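Long-range contacts in ferric enterobactin receptor PIRA (Pseudomonas aeruginosa, PDB 5FP2), which probably takes up ferric siderophores such as ferric enterobactin across the outer membrane, as a TonB-dependent receptor: residues Asp85-Gly90 with Phe534-Lys539; Arg166-Val171 with Ser712-Phe717; Thr379-Ser384 with Ser406-Ala411; Leu629-Tyr634 with Gly660-Ser665. One frame throughout, in Å; residues are numbered along the deposited sequence.

Interaction 1: Asp85-Gly90 with Phe534-Lys539; sequences DIRGMG and FRNDYK
Arg87 and Phe534 are the backbone's nearest pair, with CA atoms 8.1 Å apart, too far to pair, so the turn of Asp85-Gly90 meets strand 527-538 mainly through side chains. Arg87 lies over one face of the Phe534 ring. Its CD stands 3.7 Å from the ring centroid, 20° off the normal, in a CH-pi contact, while NH1 carries on to within 3.4 Å of Phe534 CB. The guanidinium and ring planes are 13° apart, and the two side chains run past each other in opposite directions. Beyond the ring the guanidinium is held by salt bridges to Glu517 and Glu573, two acids of neighbouring barrel strands. The contact thus joins the plug domain to the inner wall of the barrel, the two-part build of a TonB-dependent receptor. Ile86-Met89 form a type I' turn, closed by the bond of Met89 N to Ile86 O (3.2 Å), and Asp85 OD1 accepts from Gly90 N at 3.0 Å, well above the carboxylate plane. From this turn the Met89 bend at chi2 (-56°) brings SD to the wall. SD lies 3.8 Å from Tyr538 CD1 and approaches the ring obliquely, a Met-aromatic contact. Between the two aromatic rings, the Asn536 side chain rests against Met89. On strand 527-538, Arg535 and Asp537 point away from the plug and pair in a salt bridge, Arg535 NE to Asp537 OD1 at 3.0 Å.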
# COMPACT_ATOMS: atom_id res chain seq x y z
N ASP A 85 0.34 -1.23 -9.30
CA ASP A 85 0.35 -0.21 -10.34
C ASP A 85 -0.94 0.57 -10.22
O ASP A 85 -2.01 0.00 -10.36
CB ASP A 85 0.43 -0.89 -11.71
CG ASP A 85 0.25 0.08 -12.86
OD1 ASP A 85 0.04 1.28 -12.59
OD2 ASP A 85 0.36 -0.36 -14.03
N ILE A 86 -0.87 1.86 -9.90
CA ILE A 86 -2.10 2.61 -9.67
C ILE A 86 -2.38 3.55 -10.81
O ILE A 86 -1.56 4.41 -11.13
CB ILE A 86 -2.03 3.44 -8.38
CG1 ILE A 86 -1.71 2.53 -7.19
CG2 ILE A 86 -3.33 4.21 -8.20
CD1 ILE A 86 -1.91 3.18 -5.84
N ARG A 87 -3.55 3.38 -11.43
CA ARG A 87 -4.07 4.34 -12.39
C ARG A 87 -3.11 4.42 -13.59
O ARG A 87 -2.89 5.49 -14.16
CB ARG A 87 -4.25 5.70 -11.70
CG ARG A 87 -5.53 5.83 -10.87
CD ARG A 87 -6.08 7.27 -10.82
NE ARG A 87 -7.35 7.41 -10.07
CZ ARG A 87 -7.80 8.56 -9.59
NH1 ARG A 87 -7.18 9.70 -9.90
NH2 ARG A 87 -8.86 8.59 -8.80
N GLY A 88 -2.51 3.28 -13.92
CA GLY A 88 -1.71 3.16 -15.15
C GLY A 88 -0.29 3.68 -15.03
O GLY A 88 0.48 3.65 -15.99
N MET A 89 0.08 4.18 -13.86
CA MET A 89 1.23 5.06 -13.76
C MET A 89 2.53 4.27 -13.61
O MET A 89 3.63 4.85 -13.66
CB MET A 89 1.04 6.00 -12.56
CG MET A 89 0.07 7.14 -12.84
SD MET A 89 0.60 8.06 -14.29
CE MET A 89 2.00 8.97 -13.64
N GLY A 90 2.41 2.96 -13.39
CA GLY A 90 3.56 2.11 -13.14
C GLY A 90 3.81 1.91 -11.65
O GLY A 90 3.27 2.67 -10.82
N PHE A 534 -10.81 9.70 -14.05
CA PHE A 534 -9.48 10.24 -13.84
C PHE A 534 -8.77 10.45 -15.17
O PHE A 534 -9.21 9.89 -16.24
CB PHE A 534 -8.68 9.33 -12.94
CG PHE A 534 -8.37 7.99 -13.54
CD1 PHE A 534 -9.24 6.92 -13.36
CD2 PHE A 534 -7.15 7.76 -14.15
CE1 PHE A 534 -8.89 5.64 -13.77
CE2 PHE A 534 -6.79 6.48 -14.55
CZ PHE A 534 -7.67 5.42 -14.38
N ARG A 535 -7.84 11.42 -15.15
CA ARG A 535 -6.96 11.65 -16.27
C ARG A 535 -5.62 12.15 -15.71
O ARG A 535 -5.59 13.07 -14.89
CB ARG A 535 -7.58 12.66 -17.25
CG ARG A 535 -6.73 12.88 -18.48
CD ARG A 535 -6.68 14.33 -18.91
NE ARG A 535 -5.89 14.51 -20.13
CZ ARG A 535 -6.37 14.35 -21.36
NH1 ARG A 535 -7.63 14.00 -21.55
NH2 ARG A 535 -5.58 14.56 -22.41
N ASN A 536 -4.53 11.45 -16.04
CA ASN A 536 -3.19 11.89 -15.68
C ASN A 536 -2.38 12.19 -16.95
O ASN A 536 -2.43 11.41 -17.91
CB ASN A 536 -2.47 10.83 -14.85
CG ASN A 536 -3.23 10.44 -13.59
OD1 ASN A 536 -4.08 11.18 -13.08
ND2 ASN A 536 -2.85 9.29 -13.02
N ASP A 537 -1.71 13.34 -16.98
CA ASP A 537 -0.91 13.75 -18.13
C ASP A 537 0.56 13.85 -17.71
O ASP A 537 0.93 14.79 -17.02
CB ASP A 537 -1.34 15.13 -18.63
CG ASP A 537 -2.78 15.18 -19.12
OD1 ASP A 537 -3.69 15.18 -18.25
OD2 ASP A 537 -2.98 15.39 -20.34
N TYR A 538 1.40 12.91 -18.14
CA TYR A 538 2.74 12.81 -17.58
C TYR A 538 3.87 12.85 -18.61
O TYR A 538 3.70 12.45 -19.76
CB TYR A 538 2.85 11.56 -16.70
CG TYR A 538 2.63 10.26 -17.44
CD1 TYR A 538 1.36 9.75 -17.60
CD2 TYR A 538 3.70 9.53 -17.96
CE1 TYR A 538 1.15 8.55 -18.25
CE2 TYR A 538 3.51 8.31 -18.56
CZ TYR A 538 2.24 7.82 -18.70
OH TYR A 538 2.03 6.66 -19.42
N LYS A 539 5.02 13.34 -18.17
CA LYS A 539 6.18 13.52 -19.04
C LYS A 539 7.25 12.43 -18.81
O LYS A 539 7.13 11.31 -19.32
CB LYS A 539 6.79 14.91 -18.81
CG LYS A 539 6.03 16.03 -19.48
CD LYS A 539 6.47 17.41 -19.04
CE LYS A 539 5.59 18.45 -19.73
NZ LYS A 539 5.63 19.82 -19.15

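Interaction 2: Arg166-Val171 with Ser712-Phe717; sequences RGSMTV and SMTTSF
Thr170 and Thr714 meet at a slant where the first strand of the barrel, 166-176, runs against the last, 708-716. From Thr170 CB the nearest atom across is Thr714 OG1. The hydroxyl branch then makes the polar contact: Thr170 OG1 and Thr714 OG1 share a hydrogen bond of 3.1 Å in which either may donate. The methyl branch, CG2, lies anti to the backbone N (chi1, measured to OG1, is -54°) and meets Thr714 OG1 at 3.4 Å, then Ser712 OG at 3.7 Å. Ser168, on the same face of the sheet, turns its hydroxyl to Thr715 O (OG to O 3.1 Å). That carbonyl oxygen is gripped twice, because Met169 N also binds it at 2.8 Å, and the two donors arrive from opposite faces of the carbonyl plane. Further along, Val171 and Met713 exchange a reciprocal pair of backbone bonds, N to O 3.0 Å in each direction. At the other end Phe717 N donates to Gly167 O (2.9 Å), while the Phe717 ring swings over to lie obliquely against the backbone of Gly167. Met169, Val171, Met713 and Thr715 occupy the other face. The strands run antiparallel, 164° between their directions, and by the direction of the first strand this seam is probably at the periplasmic end. Strand 184-194 flanks 166-176, with Asn188 beside Thr170, and strand 674-681 flanks 708-716, with Ser675 beside Thr714, so that the four strands carry the sheet unbroken round the closing seam of the 22-stranded barrel.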
# COMPACT_ATOMS: atom_id res chain seq x y z
N ARG A 166 -2.43 -10.51 24.25
CA ARG A 166 -3.03 -10.84 22.97
C ARG A 166 -2.06 -11.64 22.14
O ARG A 166 -0.99 -11.16 21.77
CB ARG A 166 -3.44 -9.57 22.23
CG ARG A 166 -4.51 -9.76 21.16
CD ARG A 166 -4.87 -8.44 20.49
NE ARG A 166 -6.23 -8.03 20.84
CZ ARG A 166 -7.09 -7.41 20.02
NH1 ARG A 166 -6.75 -7.10 18.76
NH2 ARG A 166 -8.30 -7.10 20.47
N GLY A 167 -2.45 -12.86 21.80
CA GLY A 167 -1.67 -13.66 20.87
C GLY A 167 -2.53 -14.11 19.72
O GLY A 167 -3.74 -14.26 19.86
N SER A 168 -1.91 -14.26 18.55
CA SER A 168 -2.47 -15.03 17.47
C SER A 168 -1.40 -15.79 16.70
O SER A 168 -0.26 -15.32 16.54
CB SER A 168 -3.27 -14.12 16.52
OG SER A 168 -3.94 -14.87 15.53
N MET A 169 -1.77 -17.00 16.26
CA MET A 169 -1.06 -17.69 15.19
C MET A 169 -1.96 -17.85 13.97
O MET A 169 -3.19 -17.82 14.07
CB MET A 169 -0.63 -19.08 15.65
CG MET A 169 0.59 -19.07 16.56
SD MET A 169 1.18 -20.74 16.88
CE MET A 169 1.17 -21.39 15.19
N THR A 170 -1.33 -18.10 12.83
CA THR A 170 -2.04 -18.47 11.61
C THR A 170 -1.21 -19.43 10.79
O THR A 170 -0.08 -19.11 10.41
CB THR A 170 -2.25 -17.26 10.70
OG1 THR A 170 -2.90 -16.21 11.43
CG2 THR A 170 -3.09 -17.67 9.50
N VAL A 171 -1.81 -20.54 10.40
CA VAL A 171 -1.19 -21.35 9.36
C VAL A 171 -2.03 -21.37 8.09
O VAL A 171 -3.25 -21.56 8.13
CB VAL A 171 -0.95 -22.78 9.82
CG1 VAL A 171 0.12 -23.41 8.94
CG2 VAL A 171 -0.52 -22.79 11.28
N SER A 712 -6.75 -22.58 5.88
CA SER A 712 -6.13 -21.74 6.90
C SER A 712 -6.76 -22.02 8.23
O SER A 712 -7.97 -22.24 8.33
CB SER A 712 -6.35 -20.26 6.58
OG SER A 712 -5.70 -19.41 7.51
N MET A 713 -5.95 -21.93 9.27
CA MET A 713 -6.43 -22.01 10.65
C MET A 713 -5.85 -20.85 11.41
O MET A 713 -4.68 -20.52 11.23
CB MET A 713 -5.97 -23.31 11.27
CG MET A 713 -6.72 -23.70 12.53
SD MET A 713 -6.16 -25.30 13.13
CE MET A 713 -5.38 -24.86 14.70
N THR A 714 -6.67 -20.18 12.21
CA THR A 714 -6.17 -19.15 13.10
C THR A 714 -6.52 -19.45 14.57
O THR A 714 -7.69 -19.56 14.93
CB THR A 714 -6.64 -17.75 12.64
OG1 THR A 714 -5.83 -17.31 11.55
CG2 THR A 714 -6.50 -16.75 13.76
N THR A 715 -5.50 -19.69 15.39
CA THR A 715 -5.66 -19.69 16.86
C THR A 715 -5.28 -18.33 17.43
O THR A 715 -4.44 -17.64 16.86
CB THR A 715 -4.76 -20.71 17.58
OG1 THR A 715 -3.39 -20.43 17.32
CG2 THR A 715 -5.07 -22.13 17.16
N SER A 716 -5.82 -18.01 18.60
CA SER A 716 -5.55 -16.73 19.26
C SER A 716 -6.03 -16.76 20.72
O SER A 716 -7.05 -17.38 21.02
CB SER A 716 -6.28 -15.62 18.52
OG SER A 716 -7.66 -15.64 18.89
N PHE A 717 -5.41 -15.96 21.59
CA PHE A 717 -5.93 -15.83 22.95
C PHE A 717 -6.10 -14.38 23.45
O PHE A 717 -5.69 -14.03 24.55
CB PHE A 717 -5.09 -16.67 23.94
CG PHE A 717 -3.61 -16.43 23.85
CD1 PHE A 717 -3.08 -15.18 24.10
CD2 PHE A 717 -2.72 -17.49 23.63
CE1 PHE A 717 -1.71 -14.96 24.07
CE2 PHE A 717 -1.35 -17.27 23.59
CZ PHE A 717 -0.85 -16.00 23.81

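Interaction 3: Thr379-Ser384 with Ser406-Ala411; sequences TLNDPS and SPKSKA
Leu380 and Ser409 bind each other twice through the backbone: Leu380 N gives to Ser409 O and Ser409 N to Leu380 O, both at 2.8 Å. This is the antiparallel hydrogen-bonded pair that fixes the pairing of strands 367-381 and 408-423. Flanking CA-H...O contacts reinforce it, Thr379 CA to Ser409 O at 3.3 Å and Lys408 CA to Leu380 O at 3.2 Å. One step past the last paired residues, Asp382 N reaches Pro407 O only in a weak bond of 3.4 Å, where the two chains leave the sheet. These are neighbouring barrel strands joined by a long, largely unmodelled loop; in a receptor of this class a loop at this end is expected to be extracellular. Asp382 turns the outgoing chain: its OD1 accepts from Ser384 N (2.7 Å), an Asx turn, while OD2 is bound by Tyr476. Tyr482 also secures the incoming strand, its hydroxyl bonding to Ser409 OG and Pro407 O. Asn381 supplies the closest side-chain packing. With CG anti to the backbone N (chi1 -175°), it lies beside Pro407 and points the same way, bringing OD1 to 3.4 Å from Pro407 CB. Lys408 emerges on the same face as Asn381, its CG passing OD1 before the chain leads off. On the other face Leu380 and Ser409 lie together, CB to CB 4.4 Å, and the Leu380 side chain continues onto Leu348, Leu475, Tyr476 and Tyr482.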
# COMPACT_ATOMS: atom_id res chain seq x y z
N THR A 379 22.02 5.74 0.91
CA THR A 379 23.37 5.40 0.49
C THR A 379 23.36 4.04 -0.18
O THR A 379 22.66 3.13 0.27
CB THR A 379 24.30 5.33 1.69
OG1 THR A 379 23.75 4.39 2.62
CG2 THR A 379 24.43 6.68 2.37
N LEU A 380 24.17 3.88 -1.21
CA LEU A 380 24.28 2.61 -1.91
C LEU A 380 25.74 2.23 -2.11
O LEU A 380 26.52 2.99 -2.68
CB LEU A 380 23.60 2.70 -3.27
CG LEU A 380 23.76 1.43 -4.10
CD1 LEU A 380 22.73 0.39 -3.67
CD2 LEU A 380 23.64 1.73 -5.59
N ASN A 381 26.07 1.00 -1.71
CA ASN A 381 27.37 0.45 -1.97
C ASN A 381 27.26 -0.87 -2.72
O ASN A 381 26.61 -1.80 -2.26
CB ASN A 381 28.11 0.23 -0.65
CG ASN A 381 29.53 -0.25 -0.86
OD1 ASN A 381 30.16 0.02 -1.88
ND2 ASN A 381 30.04 -0.98 0.12
N ASP A 382 27.88 -0.92 -3.90
CA ASP A 382 27.75 -2.06 -4.81
C ASP A 382 28.94 -2.04 -5.76
O ASP A 382 29.03 -1.17 -6.63
CB ASP A 382 26.43 -1.97 -5.60
CG ASP A 382 26.20 -3.16 -6.52
OD1 ASP A 382 27.19 -3.78 -6.97
OD2 ASP A 382 25.02 -3.47 -6.79
N PRO A 383 29.92 -2.94 -5.55
CA PRO A 383 31.08 -2.97 -6.43
C PRO A 383 30.84 -3.75 -7.73
O PRO A 383 31.78 -4.32 -8.27
CB PRO A 383 32.14 -3.69 -5.60
CG PRO A 383 31.69 -3.58 -4.19
CD PRO A 383 30.20 -3.58 -4.25
N SER A 384 29.59 -3.82 -8.18
CA SER A 384 29.31 -4.13 -9.58
C SER A 384 29.07 -2.83 -10.35
O SER A 384 27.99 -2.25 -10.30
CB SER A 384 28.12 -5.08 -9.70
OG SER A 384 28.45 -6.36 -9.20
N SER A 406 35.06 4.17 -6.60
CA SER A 406 33.82 4.93 -6.50
C SER A 406 32.61 4.00 -6.35
O SER A 406 31.67 4.06 -7.15
CB SER A 406 33.63 5.81 -7.75
OG SER A 406 32.38 6.47 -7.74
N PRO A 407 32.63 3.14 -5.31
CA PRO A 407 31.57 2.15 -5.16
C PRO A 407 30.33 2.70 -4.46
O PRO A 407 29.24 2.11 -4.58
CB PRO A 407 32.23 1.06 -4.31
CG PRO A 407 33.21 1.81 -3.47
CD PRO A 407 33.63 3.04 -4.23
N LYS A 408 30.49 3.82 -3.75
CA LYS A 408 29.41 4.40 -2.96
C LYS A 408 28.61 5.44 -3.74
O LYS A 408 29.14 6.15 -4.61
CB LYS A 408 29.96 5.00 -1.66
CG LYS A 408 30.09 3.99 -0.54
CD LYS A 408 30.88 4.54 0.64
CE LYS A 408 32.38 4.52 0.38
NZ LYS A 408 33.18 4.64 1.64
N SER A 409 27.32 5.53 -3.45
CA SER A 409 26.49 6.58 -4.00
C SER A 409 25.54 7.10 -2.95
O SER A 409 24.86 6.32 -2.29
CB SER A 409 25.69 6.03 -5.18
OG SER A 409 26.55 5.54 -6.19
N LYS A 410 25.44 8.42 -2.85
CA LYS A 410 24.54 9.04 -1.89
C LYS A 410 23.50 9.95 -2.54
O LYS A 410 23.53 10.22 -3.75
CB LYS A 410 25.34 9.85 -0.86
CG LYS A 410 26.80 9.42 -0.73
CD LYS A 410 27.66 10.48 -0.05
CE LYS A 410 28.98 9.90 0.44
NZ LYS A 410 29.79 9.30 -0.65
N ALA A 411 22.52 10.36 -1.73
CA ALA A 411 21.51 11.32 -2.14
C ALA A 411 20.80 11.78 -0.87
O ALA A 411 20.53 10.98 0.02
CB ALA A 411 20.52 10.68 -3.10

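Interaction 4: Leu629-Tyr634 with Gly660-Ser665; sequences LTSTIY and GIWGVS
Trp662 presents one face of its indole to Ser631, whose CB lies above the five-membered ring, 3.6 Å from the centroid and 16° off the normal, in a CH-pi contact. The nearest ring atom is NE1, 3.5 Å from Ser631 CB. The Tyr634 ring is met differently: Ile661 CD1 comes to its edge near the ring plane, 4.4 Å from CE2, and the same ring also meets Tyr659. Between the strands the backbones form two hydrogen-bonded pairs. Thr630 and Gly663 are joined by an almost straight bond from Thr630 N to Gly663 O (2.9 Å, 177° at the hydrogen) and its return from Gly663 N, and Thr632 and Ile661 exchange bonds of 3.0 Å between N and O in both directions. Strands 625-634 and 659-669 are antiparallel neighbours of the barrel, their connection mostly unmodelled, and their side chains divide between its two faces. Thr630 and Thr632 look towards the plug: Thr630 touches Arg51, and Thr632 OG1 bonds to Asn614 of the next strand and weakly to Arg62. On that inner side Thr632 and Ile661 lie alongside each other, pointing the same way, CG2 to CG2 3.7 Å. Leu629, Ser631, Ile633, Trp662 and Val664 occupy the outer face, which may be turned to lipid. There the chi2 torsion of Leu629 (51°) brings CD1 to 4.2 Å from Val664 CB.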
# COMPACT_ATOMS: atom_id res chain seq x y z
N LEU A 629 -18.51 -16.25 -3.08
CA LEU A 629 -18.15 -16.48 -4.46
C LEU A 629 -17.44 -15.23 -4.96
O LEU A 629 -17.91 -14.11 -4.72
CB LEU A 629 -19.43 -16.72 -5.26
CG LEU A 629 -19.31 -17.50 -6.58
CD1 LEU A 629 -18.55 -18.80 -6.36
CD2 LEU A 629 -20.71 -17.73 -7.19
N THR A 630 -16.29 -15.41 -5.59
CA THR A 630 -15.61 -14.27 -6.19
C THR A 630 -15.13 -14.52 -7.61
O THR A 630 -14.64 -15.60 -7.95
CB THR A 630 -14.36 -13.86 -5.44
OG1 THR A 630 -13.31 -14.79 -5.74
CG2 THR A 630 -14.63 -13.77 -3.94
N SER A 631 -15.19 -13.43 -8.38
CA SER A 631 -14.80 -13.44 -9.77
C SER A 631 -13.92 -12.24 -10.06
O SER A 631 -13.99 -11.20 -9.39
CB SER A 631 -16.03 -13.42 -10.68
OG SER A 631 -16.94 -12.42 -10.27
N THR A 632 -13.03 -12.42 -11.02
CA THR A 632 -12.31 -11.31 -11.58
C THR A 632 -12.35 -11.52 -13.09
O THR A 632 -12.28 -12.65 -13.58
CB THR A 632 -10.88 -11.20 -10.98
OG1 THR A 632 -10.23 -10.01 -11.43
CG2 THR A 632 -10.05 -12.41 -11.32
N ILE A 633 -12.70 -10.45 -13.79
CA ILE A 633 -12.85 -10.51 -15.22
C ILE A 633 -11.95 -9.47 -15.85
O ILE A 633 -12.03 -8.30 -15.50
CB ILE A 633 -14.32 -10.28 -15.62
CG1 ILE A 633 -15.19 -11.41 -15.07
CG2 ILE A 633 -14.45 -10.22 -17.14
CD1 ILE A 633 -16.68 -11.12 -15.12
N TYR A 634 -11.10 -9.91 -16.75
CA TYR A 634 -10.26 -9.00 -17.53
C TYR A 634 -10.81 -8.81 -18.95
O TYR A 634 -11.44 -9.71 -19.52
CB TYR A 634 -8.83 -9.54 -17.56
CG TYR A 634 -8.26 -9.88 -16.18
CD1 TYR A 634 -7.79 -8.87 -15.34
CD2 TYR A 634 -8.20 -11.19 -15.71
CE1 TYR A 634 -7.24 -9.17 -14.11
CE2 TYR A 634 -7.72 -11.49 -14.45
CZ TYR A 634 -7.22 -10.47 -13.66
OH TYR A 634 -6.68 -10.73 -12.40
N GLY A 660 -12.17 -14.84 -17.72
CA GLY A 660 -12.74 -14.89 -16.37
C GLY A 660 -12.03 -15.85 -15.41
O GLY A 660 -11.44 -16.85 -15.84
N ILE A 661 -12.18 -15.60 -14.11
CA ILE A 661 -11.53 -16.45 -13.11
C ILE A 661 -12.29 -16.42 -11.80
O ILE A 661 -12.45 -15.36 -11.20
CB ILE A 661 -10.10 -15.97 -12.91
CG1 ILE A 661 -9.16 -16.74 -13.84
CG2 ILE A 661 -9.67 -16.13 -11.46
CD1 ILE A 661 -8.38 -15.83 -14.74
N TRP A 662 -12.77 -17.58 -11.36
CA TRP A 662 -13.74 -17.60 -10.26
C TRP A 662 -13.23 -18.42 -9.11
O TRP A 662 -12.84 -19.56 -9.32
CB TRP A 662 -15.02 -18.27 -10.69
CG TRP A 662 -16.08 -17.38 -11.28
CD1 TRP A 662 -17.18 -16.89 -10.64
CD2 TRP A 662 -16.18 -16.95 -12.63
NE1 TRP A 662 -17.96 -16.16 -11.51
CE2 TRP A 662 -17.35 -16.16 -12.73
CE3 TRP A 662 -15.37 -17.11 -13.76
CZ2 TRP A 662 -17.79 -15.61 -13.94
CZ3 TRP A 662 -15.76 -16.48 -14.94
CH2 TRP A 662 -16.99 -15.79 -15.04
N GLY A 663 -13.37 -17.91 -7.89
CA GLY A 663 -13.03 -18.69 -6.70
C GLY A 663 -14.24 -18.88 -5.81
O GLY A 663 -15.18 -18.08 -5.84
N VAL A 664 -14.20 -19.92 -4.99
CA VAL A 664 -15.15 -20.09 -3.89
C VAL A 664 -14.41 -20.22 -2.57
O VAL A 664 -13.28 -20.70 -2.54
CB VAL A 664 -16.03 -21.33 -4.11
CG1 VAL A 664 -15.22 -22.61 -4.04
CG2 VAL A 664 -17.17 -21.36 -3.10
N SER A 665 -15.07 -19.83 -1.48
CA SER A 665 -14.41 -19.62 -0.19
C SER A 665 -15.39 -19.75 0.98
O SER A 665 -16.51 -19.20 0.97
CB SER A 665 -13.79 -18.23 -0.17
OG SER A 665 -12.71 -18.18 0.75

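From the N terminus, the plug turn in Asp85-Gly90 comes first and meets Phe534-Lys539 of the wall, so interaction 1 closes a loop of 443 residues that contains much of the barrel. Interaction 2 opens at Arg166, inside that loop, and closes near the C terminus: it therefore crosses interaction 1 and joins the barrel's first and last strands. Interaction 3, between consecutive strands, nests within both loops. Interaction 4 follows interaction 1 in series and is nested within interaction 2. All four reach the same barrel sheet without touching one another; interactions 2 and 4 come closest, about 9 Å between nearest atoms, and interaction 1 is the one whose own two segments join plug and barrel.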